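B12-binding domain-containing protein (Kitasatospora setae, PDB 6WTE) binds cobalamin and a [4Fe-4S] cluster and acts as a radical SAM superfamily methyltransferase that probably works by non-radical chemistry. Local coordinates at residues M111-V116 with A160-P165; Y123-P128 with P150-N155; G182-R187 with E236-G241; G226-C231 with T242-R247. All blocks are in the same frame, centred on the assembly; numbering follows the deposited sequence.

Contact 1: M111-V116 with A160-P165; sequences MPFALV and AVRVPP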
loop_
_atom_site.group_PDB
_atom_site.type_symbol
_atom_site.label_atom_id
_atom_site.label_comp_id
_atom_site.label_asym_id
_atom_site.label_seq_id
_atom_site.Cartn_x
_atom_site.Cartn_y
_atom_site.Cartn_z
ATOM N N MET A 111 5.895 -10.506 -2.776
ATOM C CA MET A 111 6.241 -11.707 -3.522
ATOM C C MET A 111 7.486 -11.425 -4.357
ATOM O O MET A 111 7.455 -11.562 -5.587
ATOM C CB MET A 111 5.067 -12.134 -4.406
ATOM C CG MET A 111 4.425 -10.946 -5.134
ATOM S SD MET A 111 3.044 -11.371 -6.209
ATOM C CE MET A 111 3.780 -12.623 -7.267
ATOM N N PRO A 112 8.604 -11.052 -3.728
ATOM C CA PRO A 112 9.731 -10.531 -4.515
ATOM C C PRO A 112 10.487 -11.599 -5.276
ATOM O O PRO A 112 11.009 -11.297 -6.354
ATOM C CB PRO A 112 10.613 -9.854 -3.458
ATOM C CG PRO A 112 10.350 -10.661 -2.222
ATOM C CD PRO A 112 8.900 -11.059 -2.285
ATOM N N PHE A 113 10.586 -12.828 -4.757
ATOM C CA PHE A 113 11.267 -13.875 -5.514
ATOM C C PHE A 113 10.471 -14.254 -6.757
ATOM O O PHE A 113 11.043 -14.413 -7.842
ATOM C CB PHE A 113 11.494 -15.114 -4.636
ATOM C CG PHE A 113 12.484 -14.908 -3.526
ATOM C CD1 PHE A 113 12.117 -14.252 -2.365
ATOM C CD2 PHE A 113 13.780 -15.385 -3.639
ATOM C CE1 PHE A 113 13.028 -14.073 -1.332
ATOM C CE2 PHE A 113 14.693 -15.209 -2.612
ATOM C CZ PHE A 113 14.316 -14.552 -1.459
ATOM N N ALA A 114 9.154 -14.416 -6.611
ATOM C CA ALA A 114 8.313 -14.714 -7.764
ATOM C C ALA A 114 8.419 -13.621 -8.813
ATOM O O ALA A 114 8.467 -13.902 -10.013
ATOM C CB ALA A 114 6.858 -14.892 -7.328
ATOM N N LEU A 115 8.455 -12.359 -8.380
ATOM C CA LEU A 115 8.461 -11.271 -9.344
ATOM C C LEU A 115 9.823 -11.111 -10.010
ATOM O O LEU A 115 9.888 -10.794 -11.202
ATOM C CB LEU A 115 8.019 -9.971 -8.669
ATOM C CG LEU A 115 6.520 -9.964 -8.368
ATOM C CD1 LEU A 115 6.082 -8.628 -7.768
ATOM C CD2 LEU A 115 5.733 -10.269 -9.635
ATOM N N VAL A 116 10.920 -11.323 -9.273
ATOM C CA VAL A 116 12.228 -11.310 -9.921
ATOM C C VAL A 116 12.251 -12.321 -11.062
ATOM O O VAL A 116 12.694 -12.021 -12.178
ATOM C CB VAL A 116 13.356 -11.586 -8.909
ATOM C CG1 VAL A 116 14.636 -11.927 -9.650
ATOM C CG2 VAL A 116 13.610 -10.375 -8.023
ATOM N N ALA A 160 15.768 -17.392 -8.130
ATOM C CA ALA A 160 16.171 -16.280 -7.283
ATOM C C ALA A 160 16.647 -16.782 -5.926
ATOM O O ALA A 160 15.994 -17.622 -5.299
ATOM C CB ALA A 160 15.017 -15.290 -7.107
ATOM N N VAL A 161 17.785 -16.256 -5.473
ATOM C CA VAL A 161 18.399 -16.620 -4.202
ATOM C C VAL A 161 18.826 -15.338 -3.498
ATOM O O VAL A 161 19.337 -14.414 -4.138
ATOM C CB VAL A 161 19.611 -17.554 -4.402
ATOM C CG1 VAL A 161 20.203 -17.957 -3.057
ATOM C CG2 VAL A 161 19.218 -18.782 -5.217
ATOM N N ARG A 162 18.613 -15.275 -2.185
ATOM C CA ARG A 162 18.861 -14.052 -1.429
ATOM C C ARG A 162 20.164 -14.130 -0.637
ATOM O O ARG A 162 20.465 -15.150 -0.010
ATOM C CB ARG A 162 17.698 -13.774 -0.476
ATOM C CG ARG A 162 17.752 -12.425 0.200
ATOM C CD ARG A 162 16.476 -12.230 1.003
ATOM N NE ARG A 162 16.458 -11.005 1.793
ATOM C CZ ARG A 162 16.506 -10.982 3.120
ATOM N NH1 ARG A 162 16.595 -12.119 3.800
ATOM N NH2 ARG A 162 16.462 -9.822 3.767
ATOM N N VAL A 163 20.933 -13.048 -0.679
ATOM C CA VAL A 163 22.080 -12.882 0.223
ATOM C C VAL A 163 21.562 -12.585 1.628
ATOM O O VAL A 163 20.720 -11.682 1.792
ATOM C CB VAL A 163 22.985 -11.752 -0.271
ATOM C CG1 VAL A 163 24.206 -11.618 0.628
ATOM C CG2 VAL A 163 23.392 -11.963 -1.742
ATOM N N PRO A 164 22.038 -13.281 2.659
ATOM C CA PRO A 164 21.508 -13.055 4.001
ATOM C C PRO A 164 21.813 -11.650 4.482
ATOM O O PRO A 164 22.868 -11.076 4.152
ATOM C CB PRO A 164 22.238 -14.106 4.850
ATOM C CG PRO A 164 22.744 -15.113 3.885
ATOM C CD PRO A 164 23.028 -14.369 2.625
ATOM N N PRO A 165 20.921 -11.057 5.268
ATOM C CA PRO A 165 21.246 -9.764 5.868
ATOM C C PRO A 165 22.375 -9.945 6.866
ATOM O O PRO A 165 22.576 -11.031 7.415
ATOM C CB PRO A 165 19.939 -9.348 6.554
ATOM C CG PRO A 165 19.263 -10.640 6.859
ATOM C CD PRO A 165 19.610 -11.557 5.712
#
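Phe113 and Ala160 make the heart of this contact, and it is almost wholly apolar. The phenyl ring reaches from the first turn of helix 112-119 to the edge strand 159-162, with CG anti to the carbonyl carbon (chi1 -68°), and it meets the strand with its rim. CD2 touches the methyl of Ala160 at 3.7 Å, and the same ring atom lies 3.6 Å from the carbonyl oxygen of Ala160, which sits at the ring edge near its plane. Farther out, CB of Arg162 abuts the ring edge at CZ, 3.6 Å away, and the arginine chain, extended from CG to NE, crosses the phenylalanine at about a right angle. One turn on in the helix, Val116 adds a lighter touch, CG1 to CB of Ala160 at 4.2 Å.

The polar links run to other parts of the chain. The guanidinium of Arg162 turns off to a salt bridge with Glu185, and Ala160 N bonds to the carboxylate of Glu117, a residue of the same helix.

Helical residues 112-116 and strand 160-162 run at 138° to each other, their axes 8.6 Å apart. The helix thus packs by its first turn on the outermost strand of the cobalamin-binding domain's sheet, where antiparallel strands 153-156 and 159-162 extend the parallel part. Ile153 packs against both Phe113 and Ala160, and helix 456-461 touches the helix through Pro456, Glu460 and Arg461.

Contact 2: Y123-P128 with P150-N155; sequences YGVKGP and PGLIRN
Tyr123 packs its ring against Leu152 and Arg154. CD2 of Leu152 comes within 3.8 Å of Tyr123 CD1, and CG of Arg154 sits in the ring plane at the edge, 3.9 Å from the same CD1. The arginine runs alongside the tyrosine and points the same way, its guanidinium turned 26° from the ring and held through NH1 by Thr146 and Asp145. An alanine in place of Tyr123 would probably leave CD2 of Leu152 and the aliphatic part of Arg154 without the ring they pack against, opening a gap on this face of the sheet.

The backbones pair antiparallel. Gly124 and Ile153 form the hydrogen-bonded pair: Gly124 N to Ile153 O is 2.9 Å, and Ile153 N to Gly124 O is likewise 2.9 Å. Tyr123 and Arg154 form the non-hydrogen-bonded pair next to it, where Tyr123 CA also approaches Ile153 O at 3.2 Å. Leu152 CD1 rests 3.6 Å from Gly124 O. Beyond the paired residues the chains part, and a water accepts from Lys126 N at 2.9 Å on its way across to Gly151.

Val125, Gly127 and Pro128 go on to line the cobalamin pocket. Strand 123-124 is the last parallel strand of the cobalamin-binding domain's sheet, between 101-104 and the antiparallel 153-156; Leu136 of helix 130-141 covers Tyr123 and Leu152, while Pro112 and Phe113 of helix 112-119 cover Ile153.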
loop_
_atom_site.group_PDB
_atom_site.type_symbol
_atom_site.label_atom_id
_atom_site.label_comp_id
_atom_site.label_asym_id
_atom_site.label_seq_id
_atom_site.Cartn_x
_atom_site.Cartn_y
_atom_site.Cartn_z
ATOM N N TYR A 123 17.965 -8.447 -10.209
ATOM C CA TYR A 123 18.027 -8.220 -8.774
ATOM C C TYR A 123 16.673 -7.798 -8.238
ATOM O O TYR A 123 15.847 -7.220 -8.947
ATOM C CB TYR A 123 19.067 -7.152 -8.405
ATOM C CG TYR A 123 20.428 -7.461 -8.957
ATOM C CD1 TYR A 123 21.123 -8.584 -8.534
ATOM C CD2 TYR A 123 21.013 -6.638 -9.912
ATOM C CE1 TYR A 123 22.373 -8.884 -9.044
ATOM C CE2 TYR A 123 22.260 -6.928 -10.427
ATOM C CZ TYR A 123 22.934 -8.052 -9.992
ATOM O OH TYR A 123 24.174 -8.348 -10.502
ATOM N N GLY A 124 16.481 -8.064 -6.951
ATOM C CA GLY A 124 15.292 -7.618 -6.257
ATOM C C GLY A 124 15.609 -7.242 -4.824
ATOM O O GLY A 124 16.591 -7.698 -4.236
ATOM N N VAL A 125 14.754 -6.388 -4.265
ATOM C CA VAL A 125 14.887 -5.946 -2.883
ATOM C C VAL A 125 13.540 -6.100 -2.197
ATOM O O VAL A 125 12.509 -5.701 -2.750
ATOM C CB VAL A 125 15.375 -4.486 -2.785
ATOM C CG1 VAL A 125 15.408 -4.042 -1.337
ATOM C CG2 VAL A 125 16.763 -4.345 -3.414
ATOM N N LYS A 126 13.551 -6.683 -1.003
ATOM C CA LYS A 126 12.360 -6.838 -0.175
ATOM C C LYS A 126 12.453 -5.853 0.984
ATOM O O LYS A 126 13.422 -5.883 1.750
ATOM C CB LYS A 126 12.247 -8.277 0.332
ATOM C CG LYS A 126 11.034 -8.563 1.183
ATOM C CD LYS A 126 11.104 -9.989 1.748
ATOM C CE LYS A 126 9.827 -10.341 2.526
ATOM N NZ LYS A 126 8.700 -10.782 1.662
ATOM N N GLY A 127 11.462 -4.971 1.105
ATOM C CA GLY A 127 11.464 -3.976 2.154
ATOM C C GLY A 127 12.120 -2.676 1.722
ATOM O O GLY A 127 12.360 -2.447 0.533
ATOM N N PRO A 128 12.431 -1.801 2.685
ATOM C CA PRO A 128 13.033 -0.502 2.341
ATOM C C PRO A 128 14.301 -0.686 1.522
ATOM O O PRO A 128 15.140 -1.537 1.823
ATOM C CB PRO A 128 13.338 0.124 3.707
ATOM C CG PRO A 128 12.401 -0.564 4.662
ATOM C CD PRO A 128 12.226 -1.964 4.136
ATOM N N PRO A 150 24.196 -7.460 1.541
ATOM C CA PRO A 150 23.201 -8.050 2.448
ATOM C C PRO A 150 21.777 -7.749 2.000
ATOM O O PRO A 150 21.444 -6.619 1.634
ATOM C CB PRO A 150 23.520 -7.390 3.795
ATOM C CG PRO A 150 24.952 -6.952 3.674
ATOM C CD PRO A 150 25.104 -6.537 2.241
ATOM N N GLY A 151 20.936 -8.784 2.030
ATOM C CA GLY A 151 19.532 -8.662 1.707
ATOM C C GLY A 151 19.196 -8.778 0.235
ATOM O O GLY A 151 18.023 -8.982 -0.102
ATOM N N LEU A 152 20.183 -8.658 -0.650
ATOM C CA LEU A 152 19.899 -8.589 -2.076
ATOM C C LEU A 152 19.390 -9.924 -2.607
ATOM O O LEU A 152 20.012 -10.968 -2.387
ATOM C CB LEU A 152 21.159 -8.175 -2.838
ATOM C CG LEU A 152 20.958 -7.968 -4.335
ATOM C CD1 LEU A 152 20.017 -6.773 -4.589
ATOM C CD2 LEU A 152 22.309 -7.778 -5.023
ATOM N N ILE A 153 18.269 -9.886 -3.328
ATOM C CA ILE A 153 17.790 -11.047 -4.077
ATOM C C ILE A 153 18.446 -11.029 -5.450
ATOM O O ILE A 153 18.416 -10.007 -6.148
ATOM C CB ILE A 153 16.256 -11.033 -4.198
ATOM C CG1 ILE A 153 15.604 -11.047 -2.813
ATOM C CG2 ILE A 153 15.762 -12.206 -5.041
ATOM C CD1 ILE A 153 14.105 -10.862 -2.852
ATOM N N ARG A 154 19.047 -12.157 -5.840
ATOM C CA ARG A 154 19.763 -12.268 -7.102
ATOM C C ARG A 154 19.169 -13.394 -7.934
ATOM O O ARG A 154 19.022 -14.523 -7.455
ATOM C CB ARG A 154 21.261 -12.492 -6.871
ATOM C CG ARG A 154 21.874 -11.419 -5.984
ATOM C CD ARG A 154 23.394 -11.461 -5.964
ATOM N NE ARG A 154 23.959 -12.800 -6.006
ATOM C CZ ARG A 154 25.181 -13.071 -6.447
ATOM N NH1 ARG A 154 25.960 -12.092 -6.897
ATOM N NH2 ARG A 154 25.626 -14.316 -6.447
ATOM N N ASN A 155 18.832 -13.083 -9.178
ATOM C CA ASN A 155 18.231 -14.058 -10.085
ATOM C C ASN A 155 19.334 -14.917 -10.683
ATOM O O ASN A 155 20.050 -14.486 -11.593
ATOM C CB ASN A 155 17.443 -13.353 -11.179
ATOM C CG ASN A 155 16.441 -14.264 -11.862
ATOM O OD1 ASN A 155 16.348 -15.448 -11.547
ATOM N ND2 ASN A 155 15.680 -13.710 -12.802
HETATM O O HOH W 1 15.799 -7.891 0.394
#

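Contact 3: G182-R187 with E236-G241; sequences GQFEPR and EPDAKG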
loop_
_atom_site.group_PDB
_atom_site.type_symbol
_atom_site.label_atom_id
_atom_site.label_comp_id
_atom_site.label_asym_id
_atom_site.label_seq_id
_atom_site.Cartn_x
_atom_site.Cartn_y
_atom_site.Cartn_z
ATOM N N GLY A 182 13.517 -14.544 3.502
ATOM C CA GLY A 182 13.623 -13.261 4.170
ATOM C C GLY A 182 12.350 -12.797 4.840
ATOM O O GLY A 182 12.184 -11.598 5.071
ATOM N N GLN A 183 11.448 -13.716 5.174
ATOM C CA GLN A 183 10.142 -13.326 5.685
ATOM C C GLN A 183 10.224 -12.819 7.120
ATOM O O GLN A 183 11.046 -13.271 7.923
ATOM C CB GLN A 183 9.171 -14.507 5.605
ATOM C CG GLN A 183 9.513 -15.657 6.521
ATOM C CD GLN A 183 8.590 -16.830 6.304
ATOM O OE1 GLN A 183 7.623 -17.026 7.036
ATOM N NE2 GLN A 183 8.878 -17.613 5.276
ATOM N N PHE A 184 9.358 -11.848 7.421
ATOM C CA PHE A 184 9.099 -11.362 8.779
ATOM C C PHE A 184 10.384 -10.995 9.520
ATOM O O PHE A 184 10.602 -11.383 10.670
ATOM C CB PHE A 184 8.280 -12.379 9.577
ATOM C CG PHE A 184 6.918 -12.643 9.003
ATOM C CD1 PHE A 184 5.905 -11.703 9.130
ATOM C CD2 PHE A 184 6.644 -13.834 8.347
ATOM C CE1 PHE A 184 4.646 -11.944 8.607
ATOM C CE2 PHE A 184 5.382 -14.080 7.816
ATOM C CZ PHE A 184 4.388 -13.130 7.946
ATOM N N GLU A 185 11.235 -10.219 8.851
ATOM C CA GLU A 185 12.404 -9.606 9.463
ATOM C C GLU A 185 12.080 -8.182 9.895
ATOM O O GLU A 185 11.164 -7.554 9.357
ATOM C CB GLU A 185 13.576 -9.594 8.472
ATOM C CG GLU A 185 14.053 -10.989 8.065
ATOM C CD GLU A 185 15.083 -10.956 6.937
ATOM O OE1 GLU A 185 15.361 -9.857 6.410
ATOM O OE2 GLU A 185 15.610 -12.034 6.572
ATOM N N PRO A 186 12.807 -7.635 10.874
ATOM C CA PRO A 186 12.524 -6.246 11.291
ATOM C C PRO A 186 12.799 -5.222 10.204
ATOM O O PRO A 186 12.030 -4.263 10.054
ATOM C CB PRO A 186 13.452 -6.049 12.499
ATOM C CG PRO A 186 13.693 -7.447 13.028
ATOM C CD PRO A 186 13.756 -8.302 11.782
ATOM N N ARG A 187 13.885 -5.397 9.452
ATOM C CA ARG A 187 14.308 -4.550 8.336
ATOM C C ARG A 187 14.642 -3.121 8.751
ATOM O O ARG A 187 14.809 -2.253 7.879
ATOM C CB ARG A 187 13.260 -4.540 7.205
ATOM C CG ARG A 187 12.833 -5.951 6.794
ATOM C CD ARG A 187 12.062 -5.993 5.466
ATOM N NE ARG A 187 11.151 -7.128 5.479
ATOM C CZ ARG A 187 11.529 -8.390 5.295
ATOM N NH1 ARG A 187 12.803 -8.675 5.047
ATOM N NH2 ARG A 187 10.634 -9.368 5.363
ATOM N N GLU A 236 1.871 -6.146 5.477
ATOM C CA GLU A 236 2.848 -5.098 5.763
ATOM C C GLU A 236 3.915 -5.490 6.783
ATOM O O GLU A 236 5.068 -5.069 6.622
ATOM C CB GLU A 236 2.130 -3.811 6.201
ATOM C CG GLU A 236 1.157 -3.332 5.133
ATOM C CD GLU A 236 0.716 -1.898 5.288
ATOM O OE1 GLU A 236 1.447 -1.091 5.915
ATOM O OE2 GLU A 236 -0.373 -1.579 4.762
ATOM N N PRO A 237 3.613 -6.251 7.845
ATOM C CA PRO A 237 4.721 -6.691 8.709
ATOM C C PRO A 237 5.818 -7.390 7.920
ATOM O O PRO A 237 7.005 -7.118 8.127
ATOM C CB PRO A 237 4.034 -7.617 9.717
ATOM C CG PRO A 237 2.656 -7.050 9.833
ATOM C CD PRO A 237 2.303 -6.588 8.439
ATOM N N ASP A 238 5.452 -8.257 6.983
ATOM C CA ASP A 238 6.482 -8.928 6.201
ATOM C C ASP A 238 7.076 -8.006 5.146
ATOM O O ASP A 238 8.301 -7.933 4.993
ATOM C CB ASP A 238 5.929 -10.168 5.520
ATOM C CG ASP A 238 6.901 -10.723 4.512
ATOM O OD1 ASP A 238 7.952 -11.225 4.950
ATOM O OD2 ASP A 238 6.640 -10.613 3.297
ATOM N N ALA A 239 6.222 -7.320 4.388
ATOM C CA ALA A 239 6.697 -6.595 3.215
ATOM C C ALA A 239 7.379 -5.278 3.569
ATOM O O ALA A 239 8.227 -4.805 2.804
ATOM C CB ALA A 239 5.535 -6.345 2.254
ATOM N N LYS A 240 7.023 -4.666 4.693
ATOM C CA LYS A 240 7.706 -3.467 5.169
ATOM C C LYS A 240 8.745 -3.767 6.238
ATOM O O LYS A 240 9.835 -3.193 6.217
ATOM C CB LYS A 240 6.694 -2.456 5.729
ATOM C CG LYS A 240 5.525 -2.155 4.807
ATOM C CD LYS A 240 5.968 -1.409 3.549
ATOM C CE LYS A 240 6.450 0.003 3.850
ATOM N NZ LYS A 240 6.430 0.860 2.623
ATOM N N GLY A 241 8.432 -4.641 7.182
ATOM C CA GLY A 241 9.326 -4.921 8.291
ATOM C C GLY A 241 8.504 -5.023 9.557
ATOM O O GLY A 241 7.483 -4.356 9.718
#
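Arg187 and Phe184 both hold Asp238. The NH2 of Arg187 gives a hydrogen bond of 2.8 Å to the backbone O of Asp238, NE adds a weak one to the same oxygen, and NH2 also forms a salt bridge with Asp238 OD1 at 3.3 Å, the guanidinium and carboxylate standing 88° apart. That OD1 takes the backbone N-H of Phe184 on its anti lone pair at 2.9 Å. Asp238 CB lies over one face of the Phe184 ring, 4.0 Å from the centroid, in a CH-pi contact.

Farther out, NH1 and NH2 of Arg187 hold Gly182 O end-on in the guanidinium plane, NH2 at 2.7 Å, and Glu185 OE1 pairs with NH1. Gly241 CA meets Pro186 O at 3.3 Å, where any CB would clash.

A leucine in place of Arg187 would probably leave Asp238 O without its NH2 and NE donors, OD1 without its salt bridge, Gly182 O without both donors and Glu185 without one of its positive partners. With Lys126 and Arg162 as second partners of the two carboxylates, the charges alternate in a largely buried network, which is likely to keep both carboxylates ionised and tie the loop to helix 236-240, whose Glu236 and Lys240 bind cobalamin.

Contact 4: G226-C231 with T242-R247; sequences GCAYRC and TRYGQR. With SF4 (iron/sulfur cluster), chain C; EDO (1,2-ethanediol), chain L.
The ring of Tyr244 lies against the chain from Gly226 to Ala228, and here the packing is close: CE1 is 3.2 Å from Gly226 O, CE2 is 3.6 Å from the methyl of Ala228, and the hydroxyl accepts a weak but straight hydrogen bond (177°) from Ala228 N at 3.3 Å. The backbones are equally close, with CA-H...O contacts running both ways: Thr242 CA to Cys227 O at 3.3 Å, and Ala228 CA to Thr242 O at 3.2 Å. At Gly226 a side chain would run into Arg243 O.

Contacts thin out toward the arginines. NH2 of Arg230, on a chain bent at chi2 and chi3, merely brushes Thr242 CG2, while NH1 holds a 1,2-ethanediol that probably came from the crystallisation liquor. Arg243 lies on the exposed side, bonded through NH1 to Thr242 O; Glu349 forms salt bridges with both arginines and would probably offset their like charges.

Cys227 SG, anti to its backbone N (chi1 -176°), binds one iron of the cluster at 2.2 Å and accepts from Tyr229 N. Cys231 SG binds a second iron at 2.3 Å, and Cys234 completes the trio; Glu273 binds the cluster as well. The three cysteines form the CxxxCxxC cluster-binding loop characteristic of radical SAM enzymes.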
loop_
_atom_site.group_PDB
_atom_site.type_symbol
_atom_site.label_atom_id
_atom_site.label_comp_id
_atom_site.label_asym_id
_atom_site.label_seq_id
_atom_site.Cartn_x
_atom_site.Cartn_y
_atom_site.Cartn_z
ATOM N N GLY A 226 7.466 0.190 9.017
ATOM C CA GLY A 226 7.228 -1.122 9.585
ATOM C C GLY A 226 5.960 -1.171 10.424
ATOM O O GLY A 226 5.310 -0.163 10.692
ATOM N N CYS A 227 5.614 -2.396 10.828
ATOM C CA CYS A 227 4.515 -2.634 11.755
ATOM C C CYS A 227 4.870 -3.823 12.627
ATOM O O CYS A 227 5.260 -4.872 12.107
ATOM C CB CYS A 227 3.190 -2.914 11.035
ATOM S SG CYS A 227 1.801 -3.099 12.223
ATOM N N ALA A 228 4.710 -3.664 13.936
ATOM C CA ALA A 228 5.054 -4.719 14.882
ATOM C C ALA A 228 3.899 -5.660 15.194
ATOM O O ALA A 228 4.109 -6.644 15.910
ATOM C CB ALA A 228 5.587 -4.111 16.184
ATOM N N TYR A 229 2.698 -5.403 14.681
ATOM C CA TYR A 229 1.591 -6.327 14.905
ATOM C C TYR A 229 1.649 -7.445 13.857
ATOM O O TYR A 229 2.622 -7.580 13.110
ATOM C CB TYR A 229 0.262 -5.575 14.919
ATOM C CG TYR A 229 0.055 -4.754 16.182
ATOM C CD1 TYR A 229 0.918 -4.880 17.262
ATOM C CD2 TYR A 229 -1.002 -3.861 16.290
ATOM C CE1 TYR A 229 0.737 -4.137 18.418
ATOM C CE2 TYR A 229 -1.192 -3.112 17.440
ATOM C CZ TYR A 229 -0.321 -3.253 18.499
ATOM O OH TYR A 229 -0.504 -2.515 19.645
ATOM N N ARG A 230 0.623 -8.289 13.804
ATOM C CA ARG A 230 0.670 -9.451 12.915
ATOM C C ARG A 230 -0.744 -9.821 12.473
ATOM O O ARG A 230 -1.175 -10.974 12.574
ATOM C CB ARG A 230 1.371 -10.623 13.602
ATOM C CG ARG A 230 1.826 -11.743 12.666
ATOM C CD ARG A 230 2.881 -11.271 11.676
ATOM N NE ARG A 230 4.138 -10.894 12.321
ATOM C CZ ARG A 230 5.150 -11.732 12.531
ATOM N NH1 ARG A 230 5.053 -12.998 12.154
ATOM N NH2 ARG A 230 6.257 -11.306 13.120
ATOM N N CYS A 231 -1.484 -8.833 11.979
ATOM C CA CYS A 231 -2.866 -9.067 11.584
ATOM C C CYS A 231 -2.929 -10.096 10.462
ATOM O O CYS A 231 -2.122 -10.073 9.528
ATOM C CB CYS A 231 -3.525 -7.753 11.160
ATOM S SG CYS A 231 -3.627 -6.550 12.514
ATOM N N THR A 242 8.958 -5.879 10.472
ATOM C CA THR A 242 8.215 -6.219 11.681
ATOM C C THR A 242 8.554 -5.341 12.876
ATOM O O THR A 242 8.004 -5.568 13.958
ATOM C CB THR A 242 8.478 -7.677 12.068
ATOM O OG1 THR A 242 9.879 -7.844 12.336
ATOM C CG2 THR A 242 8.072 -8.614 10.942
ATOM N N ARG A 243 9.464 -4.380 12.729
ATOM C CA ARG A 243 9.811 -3.463 13.805
ATOM C C ARG A 243 9.885 -2.049 13.242
ATOM O O ARG A 243 10.057 -1.848 12.035
ATOM C CB ARG A 243 11.140 -3.841 14.473
ATOM C CG ARG A 243 11.111 -5.189 15.194
ATOM C CD ARG A 243 10.145 -5.181 16.374
ATOM N NE ARG A 243 10.130 -6.476 17.048
ATOM C CZ ARG A 243 9.206 -7.414 16.856
ATOM N NH1 ARG A 243 8.201 -7.201 16.015
ATOM N NH2 ARG A 243 9.282 -8.568 17.512
ATOM N N TYR A 244 9.764 -1.065 14.127
ATOM C CA TYR A 244 9.681 0.326 13.697
ATOM C C TYR A 244 11.072 0.885 13.432
ATOM O O TYR A 244 11.933 0.892 14.318
ATOM C CB TYR A 244 8.927 1.159 14.735
ATOM C CG TYR A 244 7.508 0.666 14.846
ATOM C CD1 TYR A 244 6.623 0.832 13.792
ATOM C CD2 TYR A 244 7.072 -0.023 15.970
ATOM C CE1 TYR A 244 5.336 0.352 13.863
ATOM C CE2 TYR A 244 5.776 -0.506 16.053
ATOM C CZ TYR A 244 4.918 -0.321 14.988
ATOM O OH TYR A 244 3.627 -0.795 15.043
ATOM N N GLY A 245 11.290 1.326 12.198
ATOM C CA GLY A 245 12.430 2.157 11.867
ATOM C C GLY A 245 11.963 3.598 11.882
ATOM O O GLY A 245 11.393 4.074 10.899
ATOM N N GLN A 246 12.155 4.281 13.011
ATOM C CA GLN A 246 11.628 5.626 13.199
ATOM C C GLN A 246 12.556 6.648 12.562
ATOM O O GLN A 246 13.768 6.623 12.790
ATOM C CB GLN A 246 11.474 5.935 14.689
ATOM C CG GLN A 246 10.526 5.019 15.441
ATOM C CD GLN A 246 10.472 5.339 16.923
ATOM O OE1 GLN A 246 11.301 6.090 17.438
ATOM N NE2 GLN A 246 9.497 4.767 17.618
ATOM N N ARG A 247 11.985 7.564 11.788
ATOM C CA ARG A 247 12.779 8.646 11.229
ATOM C C ARG A 247 13.017 9.724 12.276
ATOM O O ARG A 247 12.202 9.934 13.184
ATOM C CB ARG A 247 12.091 9.264 10.014
ATOM C CG ARG A 247 11.852 8.318 8.857
ATOM C CD ARG A 247 11.203 9.071 7.710
ATOM N NE ARG A 247 12.076 10.136 7.212
ATOM C CZ ARG A 247 11.677 11.136 6.431
ATOM N NH1 ARG A 247 10.410 11.217 6.045
ATOM N NH2 ARG A 247 12.549 12.053 6.031
HETATM FE FE1 SF4 C . -2.495 -4.860 11.481
HETATM FE FE2 SF4 C . -0.064 -3.614 11.189
HETATM FE FE3 SF4 C . -2.316 -2.324 10.405
HETATM FE FE4 SF4 C . -1.438 -4.458 8.997
HETATM S S1 SF4 C . -0.364 -2.465 9.230
HETATM S S2 SF4 C . -3.582 -4.047 9.638
HETATM S S3 SF4 C . -0.563 -5.770 10.648
HETATM S S4 SF4 C . -1.800 -2.973 12.537
HETATM C C1 EDO L . 4.375 -16.472 10.888
HETATM O O1 EDO L . 3.974 -17.841 11.005
HETATM C C2 EDO L . 3.153 -15.621 10.577
HETATM O O2 EDO L . 3.004 -14.637 11.607
#

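How the contacts relate
The four contacts form a chain from the cobalamin-binding domain to the iron-sulfur cluster. Contacts 1 and 2, centres 6 Å apart, share one sheet: Val161 O meets Arg154 N at 2.8 Å, probably a hydrogen bond. Both reach contact 3, about 13 Å away between centres, through salt bridges: Arg162 NH2 to Glu185 OE1 at 2.9 Å and Lys126 NZ to Asp238 OD2 at 2.6 Å. Contact 3 in turn joins contact 4, where Gly241 O and Cys227 N lie 2.9 Å apart. Cobalamin touches contacts 2 and 3, while the cluster is bound in contact 4 and touches Pro237 of contact 3, so 236-241 borders both cofactors.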